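PDB 5J92: putative alpha KG dependent 2,4-D dioxygenase from Burkholderia xenovorans, which probably acts as an iron(II)- and 2-oxoglutarate-dependent dioxygenase of the TfdA/TauD family. Local coordinates for residues R119-D124 and Q148-D153. Numbering follows the deposited sequence. Where two conformers were deposited one is given.
With FE2 (Fe (II) ion), chain E.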
# COMPACT_ATOMS: atom_id res chain seq x y z
N ARG A 119 -11.60 -1.77 4.86
CA ARG A 119 -11.07 -1.47 3.54
C ARG A 119 -9.56 -1.68 3.45
O ARG A 119 -8.99 -1.57 2.36
CB ARG A 119 -11.42 -0.03 3.14
CG ARG A 119 -12.90 0.21 2.98
CD ARG A 119 -13.21 1.66 2.68
NE ARG A 119 -14.63 1.84 2.43
CZ ARG A 119 -15.18 2.99 2.08
NH1 ARG A 119 -14.43 4.08 1.94
NH2 ARG A 119 -16.49 3.06 1.87
N ARG A 120 -8.93 -1.99 4.58
CA ARG A 120 -7.51 -2.33 4.63
C ARG A 120 -7.36 -3.84 4.73
O ARG A 120 -8.13 -4.52 5.43
CB ARG A 120 -6.85 -1.62 5.83
CG ARG A 120 -6.78 -0.08 5.63
CD ARG A 120 -6.95 0.71 6.91
NE ARG A 120 -6.80 2.16 6.69
CZ ARG A 120 -7.79 3.00 6.42
NH1 ARG A 120 -9.04 2.56 6.31
NH2 ARG A 120 -7.55 4.30 6.25
N TRP A 121 -6.37 -4.38 4.02
CA TRP A 121 -6.13 -5.83 4.02
C TRP A 121 -5.89 -6.35 5.43
O TRP A 121 -5.03 -5.85 6.15
CB TRP A 121 -4.91 -6.18 3.16
CG TRP A 121 -5.07 -6.00 1.69
CD1 TRP A 121 -4.54 -5.00 0.92
CD2 TRP A 121 -5.76 -6.88 0.78
NE1 TRP A 121 -4.88 -5.20 -0.41
CE2 TRP A 121 -5.62 -6.35 -0.51
CE3 TRP A 121 -6.48 -8.07 0.95
CZ2 TRP A 121 -6.18 -6.96 -1.64
CZ3 TRP A 121 -7.03 -8.69 -0.18
CH2 TRP A 121 -6.87 -8.12 -1.45
N HIS A 122 -6.64 -7.38 5.82
CA HIS A 122 -6.47 -7.93 7.16
C HIS A 122 -6.92 -9.39 7.19
O HIS A 122 -7.55 -9.89 6.25
CB HIS A 122 -7.26 -7.08 8.18
CG HIS A 122 -8.73 -7.08 7.93
ND1 HIS A 122 -9.30 -6.43 6.86
CD2 HIS A 122 -9.74 -7.69 8.59
CE1 HIS A 122 -10.61 -6.63 6.87
NE2 HIS A 122 -10.90 -7.38 7.92
N SER A 123 -6.56 -10.08 8.27
CA SER A 123 -7.05 -11.42 8.58
C SER A 123 -7.84 -11.34 9.89
O SER A 123 -7.35 -10.77 10.87
CB SER A 123 -5.90 -12.42 8.70
OG SER A 123 -6.38 -13.74 8.94
N ASP A 124 -9.06 -11.88 9.89
CA ASP A 124 -10.01 -11.64 10.98
C ASP A 124 -9.46 -12.05 12.34
O ASP A 124 -9.02 -13.18 12.53
CB ASP A 124 -11.32 -12.37 10.72
CG ASP A 124 -12.15 -11.67 9.67
OD1 ASP A 124 -11.71 -10.57 9.29
OD2 ASP A 124 -13.22 -12.20 9.25
N GLN A 148 -17.04 -5.01 -3.89
CA GLN A 148 -16.44 -6.32 -3.94
C GLN A 148 -15.77 -6.65 -2.61
O GLN A 148 -15.39 -5.77 -1.84
CB GLN A 148 -15.39 -6.40 -5.06
CG GLN A 148 -15.94 -6.12 -6.47
CD GLN A 148 -15.96 -4.63 -6.81
OE1 GLN A 148 -15.75 -3.77 -5.94
NE2 GLN A 148 -16.28 -4.31 -8.06
N THR A 149 -15.65 -7.93 -2.33
CA THR A 149 -14.74 -8.40 -1.31
C THR A 149 -13.57 -9.05 -2.04
O THR A 149 -13.78 -9.85 -2.96
CB THR A 149 -15.39 -9.40 -0.34
OG1 THR A 149 -16.59 -8.84 0.19
CG2 THR A 149 -14.45 -9.69 0.83
N GLN A 150 -12.35 -8.66 -1.67
CA GLN A 150 -11.15 -9.16 -2.32
C GLN A 150 -10.38 -10.04 -1.36
O GLN A 150 -10.38 -9.81 -0.14
CB GLN A 150 -10.27 -8.00 -2.81
CG GLN A 150 -10.98 -7.07 -3.78
CD GLN A 150 -10.05 -6.07 -4.46
OE1 GLN A 150 -9.04 -5.63 -3.89
NE2 GLN A 150 -10.39 -5.70 -5.70
N PHE A 151 -9.72 -11.06 -1.92
CA PHE A 151 -9.03 -12.07 -1.13
C PHE A 151 -7.63 -12.25 -1.68
O PHE A 151 -7.45 -12.44 -2.88
CB PHE A 151 -9.79 -13.41 -1.14
CG PHE A 151 -11.17 -13.32 -0.58
CD1 PHE A 151 -11.39 -13.46 0.79
CD2 PHE A 151 -12.26 -13.07 -1.41
CE1 PHE A 151 -12.67 -13.37 1.32
CE2 PHE A 151 -13.55 -12.97 -0.89
CZ PHE A 151 -13.75 -13.12 0.49
N ALA A 152 -6.64 -12.20 -0.79
CA ALA A 152 -5.24 -12.33 -1.17
C ALA A 152 -4.69 -13.63 -0.61
O ALA A 152 -4.78 -13.88 0.60
CB ALA A 152 -4.43 -11.13 -0.69
N ASP A 153 -4.12 -14.45 -1.48
CA ASP A 153 -3.66 -15.79 -1.11
C ASP A 153 -2.28 -15.71 -0.45
O ASP A 153 -1.27 -15.47 -1.13
CB ASP A 153 -3.62 -16.69 -2.34
CG ASP A 153 -3.36 -18.17 -2.01
OD1 ASP A 153 -2.82 -18.46 -0.91
OD2 ASP A 153 -3.70 -19.02 -2.86
FE FE2 E . -12.92 -8.77 8.14
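The indole of W121 meets strand 149-153 through the far end of its six-membered ring, approaching the backbone from Q150 to A152 obliquely. CZ3 of W121 lies 3.6 Å from A152 CB and 3.5 Å from Q150 O, while W121 CH2 packs against Q150 CB. The Q150 side chain runs across the end of the indole, its amide turned 26° from the ring plane, with OE1 3.9 Å from W121 CZ2 and hydrogen-bonded to R272. A chi1 of -70° puts W121 CG beside its own backbone N, and chi2 of 105° turns the six-membered ring to the strand; V251 and M270 of the flanking strands also touch it. At the edge of the H122 ring, nearly in plane, ND1 donates to R120 O over 2.7 Å. This bond probably helps fix the ring's rotation, with NE2 toward the iron, 2.5 Å away. D124 OD1 binds at the same distance and H271 completes the facial triad of the double-stranded beta-helix fold; S135 holds D124 OD2. No hydrogen bond joins the two segments: apolar and van der Waals contact through W121 joins the loop carrying the HxD motif to strand 149-153, separate from the iron ligands H122 and D124.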